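PDB 5Y6T: endo-1,4-beta-mannanase from Eisenia fetida, which probably hydrolyses internal beta-1,4-mannosidic linkages in mannans, as a glycoside hydrolase of family GH5. Local coordinates for residues 85-89 / 143-147; 179-183 / 247-252; 71-75 / 122-128. One frame throughout, in Å; residues are numbered along the deposited sequence.

Overall arrangement
All three contacts are partly buried. Contacts 1 and 2 lie on the periphery and contact 3 at the C-terminal end of the barrel; the centre of contact 3 is about 17 Å from the chain's centre, against about 21 Å for theirs. Contacts 1 and 3 are neighbours. Their segments alternate along the chain, and they use the consecutive helices 126-133 and 135-152. His-71 and Thr-89 pack where they meet. Contact 2 stands apart, touching neither. Contact 1 is mainly packing of carbons and backbone, with a CA-H...O contact and no hydrogen bond between its segments. Contact 2 adds a disulfide and a hydrogen bond from an amide to a carboxylate. Contact 3 is mostly polar and includes a water.

Contact 1 (85-89 / 143-147); sequences YVVGT and DQALV
Val-86 swings CG1 to the position opposite its backbone N (chi1 171°), and this brings the methyl up to the helix. Val-86 CG1 meets Ala-145 CB at 3.9 Å. In Thr-89 OG1 stands between the backbone N and the carbonyl carbon (chi1 52°), which puts CG2 opposite the carbonyl carbon and alongside the helix backbone. Thr-89 CG2 is 3.6 Å from Ala-145 O.

Ala-145 is the common partner. Its short side chain points at the strand and lets the backbone come close. Ala-145 CB is 3.7 Å from Gly-88 C and equally near Thr-89 N. The CA of Thr-89 is 4.5 Å from the CA of Ala-145. One step back along the helix, Gln-144 O receives a nearly straight CA-H...O contact from Gly-88 CA at 3.6 Å. Gln-144 also adds aliphatic carbons. In the conformer described here, one of two modelled, its CB and CG pass beside the carbonyl oxygen of Val-86, and its amide leads off toward the surface.

No hydrogen bond joins the two segments. The polar tie comes one turn earlier on the same helix, where Thr-140 OG1 bonds to Val-86 N. Val-87 and Gly-88 pair through their backbones with Glu-79 of strand 79-80. Leu-146 and Val-147 turn to helix 201-218 instead.

The axes of strand 86-88 and helix 143-147 approach to 6.4 Å at an angle of 54°. The helix has a wider pi-type turn here, over 143-146. This is the packing of a small antiparallel two-strand sheet, inserted after barrel strand 65-72, on the outer helix 135-152 of a (beta/alpha)8 barrel.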
ATOM      1  N   TYR A  85      22.337 -12.602   0.068  1.00 21.38           N
ATOM      2  CA  TYR A  85      22.541 -11.129   0.108  1.00 21.91           C
ATOM      3  C   TYR A  85      21.955 -10.543  -1.164  1.00 20.23           C
ATOM      4  O   TYR A  85      22.027 -11.122  -2.270  1.00 23.58           O
ATOM      5  CB  TYR A  85      24.009 -10.736   0.245  1.00 21.62           C
ATOM      6  CG  TYR A  85      24.514 -11.199   1.586  1.00 22.34           C
ATOM      7  CD1 TYR A  85      24.239 -10.511   2.747  1.00 24.77           C
ATOM      8  CD2 TYR A  85      25.124 -12.413   1.688  1.00 30.84           C
ATOM      9  CE1 TYR A  85      24.607 -10.973   3.976  1.00 28.17           C
ATOM     10  CE2 TYR A  85      25.500 -12.879   2.945  1.00 32.30           C
ATOM     11  CZ  TYR A  85      25.218 -12.165   4.055  1.00 31.46           C
ATOM     12  OH  TYR A  85      25.596 -12.638   5.300  1.00 39.25           O
ATOM     13  N   VAL A  86      21.381  -9.361  -1.061  1.00 21.61           N
ATOM     14  CA  VAL A  86      20.809  -8.751  -2.271  1.00 20.16           C
ATOM     15  C   VAL A  86      21.895  -7.962  -3.055  1.00 24.61           C
ATOM     16  O   VAL A  86      22.668  -7.217  -2.472  1.00 22.32           O
ATOM     17  CB  VAL A  86      19.586  -7.839  -1.901  1.00 19.38           C
ATOM     18  CG1 VAL A  86      19.109  -7.024  -3.095  1.00 19.18           C
ATOM     19  CG2 VAL A  86      18.430  -8.652  -1.283  1.00 20.21           C
ATOM     20  N   VAL A  87      21.912  -8.134  -4.368  1.00 21.26           N
ATOM     21  CA  VAL A  87      22.891  -7.501  -5.241  1.00 23.95           C
ATOM     22  C   VAL A  87      22.293  -6.450  -6.140  1.00 23.33           C
ATOM     23  O   VAL A  87      23.037  -5.649  -6.714  1.00 22.79           O
ATOM     24  CB  VAL A  87      23.719  -8.509  -6.089  1.00 23.74           C
ATOM     25  CG1 VAL A  87      24.563  -9.369  -5.186  1.00 29.03           C
ATOM     26  CG2 VAL A  87      22.829  -9.321  -7.049  1.00 25.36           C
ATOM     27  N   GLY A  88      20.970  -6.354  -6.159  1.00 22.64           N
ATOM     28  CA  GLY A  88      20.311  -5.349  -6.982  1.00 21.74           C
ATOM     29  C   GLY A  88      18.839  -5.558  -6.995  1.00 22.60           C
ATOM     30  O   GLY A  88      18.338  -6.502  -6.374  1.00 21.69           O
ATOM     31  N   THR A  89      18.130  -4.643  -7.655  1.00 22.78           N
ATOM     32  CA  THR A  89      16.666  -4.755  -7.744  1.00 20.96           C
ATOM     33  C   THR A  89      16.236  -5.965  -8.552  1.00 19.79           C
ATOM     34  O   THR A  89      15.111  -6.449  -8.415  1.00 19.92           O
ATOM     35  CB  THR A  89      16.077  -3.495  -8.433  1.00 20.71           C
ATOM     36  OG1 THR A  89      16.734  -3.208  -9.730  1.00 20.93           O
ATOM     37  CG2 THR A  89      16.269  -2.309  -7.587  1.00 22.34           C
ATOM     38  N   ASP A 143      20.561  -1.266   0.720  1.00 21.84           N
ATOM     39  CA  ASP A 143      21.688  -0.480   0.179  1.00 22.15           C
ATOM     40  C   ASP A 143      21.848  -0.735  -1.290  1.00 24.47           C
ATOM     41  O   ASP A 143      22.184   0.203  -2.028  1.00 22.70           O
ATOM     42  CB  ASP A 143      22.984  -0.918   0.840  1.00 22.91           C
ATOM     43  CG  ASP A 143      23.156  -0.395   2.259  1.00 24.88           C
ATOM     44  OD1 ASP A 143      22.434   0.535   2.715  1.00 24.51           O
ATOM     45  OD2 ASP A 143      24.010  -1.019   2.903  1.00 28.35           O
ATOM     46  N   GLN A 144      21.599  -1.982  -1.745  1.00 22.19           N
ATOM     47  CA  GLN A 144      21.877  -2.401  -3.121  0.70 23.63           C
ATOM     48  C   GLN A 144      20.673  -2.307  -4.044  1.00 21.61           C
ATOM     49  O   GLN A 144      20.793  -2.240  -5.254  1.00 22.62           O
ATOM     50  CB  GLN A 144      22.422  -3.831  -3.220  0.70 25.63           C
ATOM     51  CG  GLN A 144      23.752  -4.155  -2.530  0.70 31.42           C
ATOM     52  CD  GLN A 144      24.697  -3.008  -2.385  0.70 32.47           C
ATOM     53  OE1 GLN A 144      24.800  -2.421  -1.336  0.70 36.46           O
ATOM     54  NE2 GLN A 144      25.437  -2.721  -3.428  0.70 37.37           N
ATOM     55  N   ALA A 145      19.484  -2.314  -3.470  1.00 20.51           N
ATOM     56  CA  ALA A 145      18.272  -2.293  -4.273  1.00 21.86           C
ATOM     57  C   ALA A 145      17.408  -1.050  -3.949  1.00 21.04           C
ATOM     58  O   ALA A 145      17.194  -0.191  -4.835  1.00 22.30           O
ATOM     59  CB  ALA A 145      17.509  -3.625  -4.134  1.00 21.34           C
ATOM     60  N   LEU A 146      16.951  -0.937  -2.697  1.00 21.04           N
ATOM     61  CA  LEU A 146      15.922   0.026  -2.331  1.00 20.90           C
ATOM     62  C   LEU A 146      16.403   1.477  -2.428  1.00 20.79           C
ATOM     63  O   LEU A 146      15.791   2.284  -3.090  1.00 19.39           O
ATOM     64  CB  LEU A 146      15.400  -0.281  -0.941  1.00 21.83           C
ATOM     65  CG  LEU A 146      14.178   0.475  -0.428  1.00 19.82           C
ATOM     66  CD1 LEU A 146      12.939   0.358  -1.328  1.00 21.77           C
ATOM     67  CD2 LEU A 146      13.880   0.156   1.027  1.00 22.53           C
ATOM     68  N   VAL A 147      17.502   1.787  -1.734  1.00 19.42           N
ATOM     69  CA  VAL A 147      17.968   3.169  -1.704  1.00 20.00           C
ATOM     70  C   VAL A 147      18.288   3.680  -3.085  1.00 18.96           C
ATOM     71  O   VAL A 147      17.800   4.756  -3.449  1.00 20.29           O
ATOM     72  CB  VAL A 147      19.126   3.371  -0.693  1.00 21.60           C
ATOM     73  CG1 VAL A 147      19.892   4.694  -0.961  1.00 23.04           C
ATOM     74  CG2 VAL A 147      18.607   3.291   0.775  1.00 20.71           C
TER

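Contact 2 (179-183 / 247-252); sequences GNPCF and NCLIDA
The ring of Phe-183 has its edge toward Asp-251, whose backbone C lies near the ring plane, 4.2 Å from Phe-183 CZ. Asn-180 CG sits over one face, off the ring centre. Ala-252 approaches obliquely, with its CB 3.9 Å from Phe-183 CE1. The amide of Asn-180 and the carboxylate of Asp-251 come from opposite directions with their planes 49° apart.

These two groups form the only hydrogen bond between the segments. Asn-180 ND2 donates to Asp-251 OD2 at 2.8 Å with an almost straight N-H...O angle of 174°. The acceptor sits in the amide plane, but the donor stands above the carboxylate plane. The other end of the amide is engaged as well. Asn-180 OD1 accepts from Cys-182 N at 3.0 Å, which makes an Asx turn. Asn-180 O takes Phe-183 N at 2.9 Å. With an alanine here, Asp-251 OD2 would probably lose its amide donor, the Asx turn its acceptor, and one face of the Phe-183 ring some of its cover.

The covalent link is next to this bond. Cys-182 SG and Cys-248 SG are joined at 2.1 Å. The chi3 of -75° makes the disulfide left-handed.

Helix 201-218 lies against the same place. Its Gln-205 bonds to Cys-182 O and its Gln-202 to Ala-252 O. The disulfide and the Asn-180 to Asp-251 hydrogen bond pin the long loop after strand 165-166 to helix 246-253, while the Asx turn shapes the loop itself. This short helix, which follows strand 223-228 and precedes strand 262-266 in the chain, is on the periphery of the GH5 barrel.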
ATOM      1  N   GLY A 179       4.814  -8.862  26.770  1.00 23.80           N
ATOM      2  CA  GLY A 179       5.004  -7.745  27.701  1.00 24.55           C
ATOM      3  C   GLY A 179       5.028  -6.364  27.078  1.00 24.33           C
ATOM      4  O   GLY A 179       4.581  -5.381  27.698  1.00 23.08           O
ATOM      5  N   ASN A 180       5.499  -6.259  25.818  1.00 23.99           N
ATOM      6  CA  ASN A 180       5.466  -4.983  25.103  1.00 22.01           C
ATOM      7  C   ASN A 180       4.183  -4.966  24.278  1.00 22.75           C
ATOM      8  O   ASN A 180       3.969  -5.803  23.415  1.00 20.33           O
ATOM      9  CB  ASN A 180       6.678  -4.807  24.218  1.00 22.47           C
ATOM     10  CG  ASN A 180       6.746  -3.448  23.580  1.00 24.25           C
ATOM     11  OD1 ASN A 180       5.721  -2.814  23.289  1.00 25.29           O
ATOM     12  ND2 ASN A 180       7.950  -2.968  23.419  1.00 23.38           N
ATOM     13  N   PRO A 181       3.261  -4.037  24.581  1.00 21.66           N
ATOM     14  CA  PRO A 181       1.961  -4.146  23.860  1.00 23.76           C
ATOM     15  C   PRO A 181       2.111  -3.980  22.361  1.00 22.22           C
ATOM     16  O   PRO A 181       1.319  -4.507  21.608  1.00 22.88           O
ATOM     17  CB  PRO A 181       1.119  -2.978  24.441  1.00 26.25           C
ATOM     18  CG  PRO A 181       1.875  -2.441  25.579  1.00 29.04           C
ATOM     19  CD  PRO A 181       3.280  -2.969  25.587  1.00 26.43           C
ATOM     20  N   CYS A 182       3.124  -3.278  21.920  1.00 21.47           N
ATOM     21  CA  CYS A 182       3.389  -3.124  20.487  1.00 21.72           C
ATOM     22  C   CYS A 182       3.567  -4.454  19.766  1.00 20.90           C
ATOM     23  O   CYS A 182       3.270  -4.555  18.546  1.00 20.36           O
ATOM     24  CB  CYS A 182       4.613  -2.258  20.213  1.00 22.38           C
ATOM     25  SG  CYS A 182       4.282  -0.482  20.416  1.00 25.33           S
ATOM     26  N   PHE A 183       4.036  -5.469  20.515  1.00 22.68           N
ATOM     27  CA  PHE A 183       4.368  -6.807  19.930  1.00 20.84           C
ATOM     28  C   PHE A 183       3.337  -7.856  20.283  1.00 22.59           C
ATOM     29  O   PHE A 183       3.383  -8.954  19.777  1.00 23.97           O
ATOM     30  CB  PHE A 183       5.765  -7.255  20.436  1.00 22.05           C
ATOM     31  CG  PHE A 183       6.836  -6.255  20.258  1.00 21.31           C
ATOM     32  CD1 PHE A 183       6.799  -5.246  19.322  1.00 21.60           C
ATOM     33  CD2 PHE A 183       7.937  -6.316  21.073  1.00 24.33           C
ATOM     34  CE1 PHE A 183       7.800  -4.316  19.225  1.00 22.71           C
ATOM     35  CE2 PHE A 183       8.976  -5.411  20.969  1.00 24.31           C
ATOM     36  CZ  PHE A 183       8.879  -4.366  20.058  1.00 25.66           C
ATOM     37  N   ASN A 247       5.428   5.090  17.447  1.00 20.19           N
ATOM     38  CA  ASN A 247       6.043   4.507  18.603  0.50 21.42           C
ATOM     39  C   ASN A 247       6.274   2.997  18.421  1.00 21.49           C
ATOM     40  O   ASN A 247       7.361   2.558  18.729  1.00 22.55           O
ATOM     41  CB  ASN A 247       5.215   4.737  19.860  0.50 21.10           C
ATOM     42  CG  ASN A 247       5.871   4.158  21.069  0.50 24.18           C
ATOM     43  OD1 ASN A 247       6.828   4.731  21.604  0.50 31.48           O
ATOM     44  ND2 ASN A 247       5.416   2.984  21.472  0.50 26.40           N
ATOM     45  N   CYS A 248       5.313   2.256  17.878  1.00 20.78           N
ATOM     46  CA  CYS A 248       5.522   0.797  17.688  1.00 20.80           C
ATOM     47  C   CYS A 248       6.624   0.487  16.660  1.00 19.70           C
ATOM     48  O   CYS A 248       7.368  -0.503  16.868  1.00 20.77           O
ATOM     49  CB  CYS A 248       4.247   0.075  17.409  1.00 22.31           C
ATOM     50  SG  CYS A 248       3.098   0.042  18.804  1.00 24.44           S
ATOM     51  N   LEU A 249       6.627   1.173  15.527  1.00 20.87           N
ATOM     52  CA  LEU A 249       7.646   0.940  14.441  1.00 19.99           C
ATOM     53  C   LEU A 249       9.024   1.267  14.956  1.00 20.24           C
ATOM     54  O   LEU A 249       9.945   0.504  14.801  1.00 20.70           O
ATOM     55  CB  LEU A 249       7.386   1.735  13.204  1.00 19.61           C
ATOM     56  CG  LEU A 249       6.128   1.282  12.458  1.00 19.60           C
ATOM     57  CD1 LEU A 249       5.929   2.006  11.179  1.00 18.91           C
ATOM     58  CD2 LEU A 249       6.162  -0.218  12.169  1.00 20.70           C
ATOM     59  N   ILE A 250       9.156   2.379  15.655  1.00 20.04           N
ATOM     60  CA  ILE A 250      10.464   2.724  16.248  1.00 22.46           C
ATOM     61  C   ILE A 250      10.881   1.780  17.356  1.00 21.45           C
ATOM     62  O   ILE A 250      12.078   1.397  17.429  1.00 22.83           O
ATOM     63  CB  ILE A 250      10.504   4.200  16.735  1.00 22.83           C
ATOM     64  CG1 ILE A 250      10.320   5.186  15.576  1.00 22.83           C
ATOM     65  CG2 ILE A 250      11.887   4.539  17.327  1.00 26.60           C
ATOM     66  CD1 ILE A 250       9.914   6.588  15.946  1.00 23.00           C
ATOM     67  N   ASP A 251       9.933   1.356  18.198  1.00 23.59           N
ATOM     68  CA  ASP A 251      10.222   0.401  19.272  1.00 22.85           C
ATOM     69  C   ASP A 251      10.769  -0.900  18.679  1.00 25.39           C
ATOM     70  O   ASP A 251      11.820  -1.436  19.132  1.00 25.89           O
ATOM     71  CB  ASP A 251       9.015   0.137  20.117  1.00 26.97           C
ATOM     72  CG  ASP A 251       9.380  -0.368  21.497  1.00 37.51           C
ATOM     73  OD1 ASP A 251      10.574  -0.681  21.673  1.00 39.61           O
ATOM     74  OD2 ASP A 251       8.474  -0.469  22.357  1.00 37.77           O
ATOM     75  N   ALA A 252      10.199  -1.313  17.560  1.00 19.93           N
ATOM     76  CA  ALA A 252      10.608  -2.562  16.896  1.00 22.44           C
ATOM     77  C   ALA A 252      11.911  -2.480  16.155  1.00 23.07           C
ATOM     78  O   ALA A 252      12.714  -3.434  16.241  1.00 21.55           O
ATOM     79  CB  ALA A 252       9.483  -3.011  15.964  1.00 21.03           C
TER

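Contact 3 (71-75 / 122-128); sequences HCDGG and TTPTSRY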
ATOM      1  N   HIS A  71       7.826  -6.649  -5.731  1.00 18.10           N
ATOM      2  CA  HIS A  71       8.517  -7.913  -5.481  1.00 17.43           C
ATOM      3  C   HIS A  71       7.581  -9.065  -5.084  1.00 19.36           C
ATOM      4  O   HIS A  71       7.923 -10.267  -5.303  1.00 19.24           O
ATOM      5  CB  HIS A  71       9.552  -7.808  -4.364  1.00 18.62           C
ATOM      6  CG  HIS A  71      10.561  -6.714  -4.558  1.00 19.09           C
ATOM      7  ND1 HIS A  71      11.335  -6.603  -5.691  1.00 20.45           N
ATOM      8  CD2 HIS A  71      11.016  -5.785  -3.695  1.00 22.23           C
ATOM      9  CE1 HIS A  71      12.211  -5.615  -5.536  1.00 20.73           C
ATOM     10  NE2 HIS A  71      12.024  -5.092  -4.327  1.00 20.87           N
ATOM     11  N   CYS A  72       6.494  -8.712  -4.409  1.00 19.51           N
ATOM     12  CA  CYS A  72       5.457  -9.693  -4.007  1.00 20.13           C
ATOM     13  C   CYS A  72       6.059 -10.697  -3.033  1.00 20.67           C
ATOM     14  O   CYS A  72       6.506 -10.316  -1.931  1.00 20.50           O
ATOM     15  CB  CYS A  72       4.790 -10.332  -5.255  1.00 19.54           C
ATOM     16  SG  CYS A  72       3.878  -9.115  -6.242  1.00 21.37           S
ATOM     17  N   ASP A  73       6.223 -11.943  -3.416  1.00 19.63           N
ATOM     18  CA  ASP A  73       6.779 -12.946  -2.511  1.00 19.15           C
ATOM     19  C   ASP A  73       8.290 -13.154  -2.689  1.00 19.88           C
ATOM     20  O   ASP A  73       8.857 -14.003  -2.100  1.00 19.89           O
ATOM     21  CB  ASP A  73       6.075 -14.304  -2.763  1.00 19.89           C
ATOM     22  CG  ASP A  73       6.264 -14.802  -4.201  1.00 22.86           C
ATOM     23  OD1 ASP A  73       6.984 -14.219  -4.997  1.00 20.95           O
ATOM     24  OD2 ASP A  73       5.696 -15.816  -4.557  1.00 27.22           O
ATOM     25  N   GLY A  74       8.952 -12.286  -3.458  1.00 19.26           N
ATOM     26  CA  GLY A  74      10.407 -12.368  -3.701  1.00 18.26           C
ATOM     27  C   GLY A  74      10.864 -13.466  -4.658  1.00 19.13           C
ATOM     28  O   GLY A  74      12.028 -13.794  -4.692  1.00 20.93           O
ATOM     29  N   GLY A  75       9.908 -14.056  -5.385  1.00 23.20           N
ATOM     30  CA  GLY A  75      10.196 -15.166  -6.273  1.00 24.20           C
ATOM     31  C   GLY A  75      10.932 -14.810  -7.533  1.00 22.26           C
ATOM     32  O   GLY A  75      11.619 -15.664  -8.075  1.00 24.90           O
ATOM     33  N   THR A 122       0.731 -13.713   1.104  1.00 21.85           N
ATOM     34  CA  THR A 122       1.114 -15.061   0.706  1.00 20.91           C
ATOM     35  C   THR A 122       2.376 -15.445   1.443  1.00 20.70           C
ATOM     36  O   THR A 122       3.089 -14.613   1.978  1.00 20.29           O
ATOM     37  CB  THR A 122       1.394 -15.157  -0.792  1.00 24.23           C
ATOM     38  OG1 THR A 122       2.414 -14.206  -1.175  1.00 24.16           O
ATOM     39  CG2 THR A 122       0.051 -14.927  -1.613  1.00 25.48           C
ATOM     40  N   THR A 123       2.681 -16.715   1.459  1.00 20.41           N
ATOM     41  CA  THR A 123       3.799 -17.180   2.189  1.00 20.45           C
ATOM     42  C   THR A 123       5.089 -16.711   1.453  1.00 21.05           C
ATOM     43  O   THR A 123       5.256 -16.950   0.241  1.00 19.88           O
ATOM     44  CB  THR A 123       3.786 -18.705   2.245  1.00 20.07           C
ATOM     45  OG1 THR A 123       2.570 -19.136   2.865  1.00 19.97           O
ATOM     46  CG2 THR A 123       4.952 -19.218   3.085  1.00 20.42           C
ATOM     47  N   PRO A 124       6.025 -16.145   2.198  1.00 20.10           N
ATOM     48  CA  PRO A 124       7.253 -15.725   1.546  1.00 19.00           C
ATOM     49  C   PRO A 124       8.139 -16.836   1.010  1.00 19.83           C
ATOM     50  O   PRO A 124       8.200 -17.916   1.635  1.00 18.76           O
ATOM     51  CB  PRO A 124       8.047 -15.028   2.695  1.00 21.19           C
ATOM     52  CG  PRO A 124       7.038 -14.643   3.668  1.00 22.44           C
ATOM     53  CD  PRO A 124       5.930 -15.650   3.591  1.00 20.27           C
ATOM     54  N   THR A 125       8.829 -16.564  -0.090  1.00 20.10           N
ATOM     55  CA  THR A 125       9.986 -17.360  -0.460  1.00 19.74           C
ATOM     56  C   THR A 125      11.081 -17.259   0.617  1.00 18.41           C
ATOM     57  O   THR A 125      11.108 -16.315   1.393  1.00 19.74           O
ATOM     58  CB  THR A 125      10.558 -16.951  -1.800  1.00 20.16           C
ATOM     59  OG1 THR A 125      11.070 -15.626  -1.702  1.00 20.64           O
ATOM     60  CG2 THR A 125       9.510 -17.124  -2.915  1.00 20.99           C
ATOM     61  N   SER A 126      11.971 -18.242   0.701  1.00 19.01           N
ATOM     62  CA  SER A 126      12.931 -18.343   1.805  1.00 18.71           C
ATOM     63  C   SER A 126      13.896 -17.152   1.794  1.00 18.17           C
ATOM     64  O   SER A 126      14.338 -16.646   2.877  1.00 19.07           O
ATOM     65  CB  SER A 126      13.658 -19.723   1.780  1.00 19.02           C
ATOM     66  OG  SER A 126      14.465 -19.754   0.575  1.00 19.73           O
ATOM     67  N   ARG A 127      14.224 -16.620   0.618  1.00 19.60           N
ATOM     68  CA  ARG A 127      15.155 -15.476   0.577  1.00 19.98           C
ATOM     69  C   ARG A 127      14.524 -14.229   1.112  1.00 20.75           C
ATOM     70  O   ARG A 127      15.189 -13.438   1.824  1.00 19.64           O
ATOM     71  CB  ARG A 127      15.730 -15.259  -0.772  1.00 20.84           C
ATOM     72  CG  ARG A 127      16.685 -16.353  -1.297  1.00 19.29           C
ATOM     73  CD  ARG A 127      17.898 -16.482  -0.422  1.00 20.90           C
ATOM     74  NE  ARG A 127      18.933 -17.225  -1.169  1.00 22.47           N
ATOM     75  CZ  ARG A 127      19.935 -17.841  -0.596  1.00 22.56           C
ATOM     76  NH1 ARG A 127      20.117 -17.793   0.676  1.00 22.65           N
ATOM     77  NH2 ARG A 127      20.798 -18.542  -1.349  1.00 25.18           N
ATOM     78  N   TYR A 128      13.245 -14.055   0.843  1.00 19.27           N
ATOM     79  CA  TYR A 128      12.506 -12.908   1.374  1.00 20.28           C
ATOM     80  C   TYR A 128      12.301 -13.066   2.893  1.00 21.42           C
ATOM     81  O   TYR A 128      12.585 -12.161   3.698  1.00 20.64           O
ATOM     82  CB  TYR A 128      11.214 -12.778   0.564  1.00 20.35           C
ATOM     83  CG  TYR A 128      10.046 -11.990   1.145  1.00 20.59           C
ATOM     84  CD1 TYR A 128      10.213 -10.939   1.974  1.00 19.87           C
ATOM     85  CD2 TYR A 128       8.720 -12.293   0.738  1.00 18.31           C
ATOM     86  CE1 TYR A 128       9.129 -10.224   2.492  1.00 20.69           C
ATOM     87  CE2 TYR A 128       7.644 -11.599   1.189  1.00 19.51           C
ATOM     88  CZ  TYR A 128       7.803 -10.582   2.117  1.00 19.93           C
ATOM     89  OH  TYR A 128       6.673  -9.964   2.557  1.00 20.14           O
TER
HETATM   90  O   HOH W   1       2.886 -15.390  -3.897  1.00 24.53           O
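Asp-73 O is gripped twice by Thr-125. The hydroxyl OG1 of Thr-125 donates to Asp-73 O at 2.8 Å, and Thr-125 N donates to the same oxygen at 3.3 Å. Both donors lie in the carbonyl plane. The ring edge of Tyr-128 adds a contact, its CD2 being 3.3 Å from Asp-73 O.

The carboxylate of Asp-73 is also used at both oxygens. OD1 accepts from Gly-75 N at 3.0 Å, met from above the carboxylate plane, and this forms an Asx turn. Asp-73 OD2 accepts a hydrogen bond from a water at 2.9 Å, and the water also donates to Thr-122 OG1. Gly-74 N bonds to His-71 O, closing a type II' turn. Gly-74 has positive phi, and a CB on it would clash with Tyr-128 CB.

Tyr-128 OH bonds to Asn-119 O, and its ring stacks with Trp-118. Thr-123 OG1 bonds to Ala-196 O.

Thr-125 is at the N-cap position of helix 126-133. The contact joins the loops that follow parallel strands 65-72 and 112-119, at the C-terminal end of the (beta/alpha)8 barrel, where GH5 enzymes keep their active site.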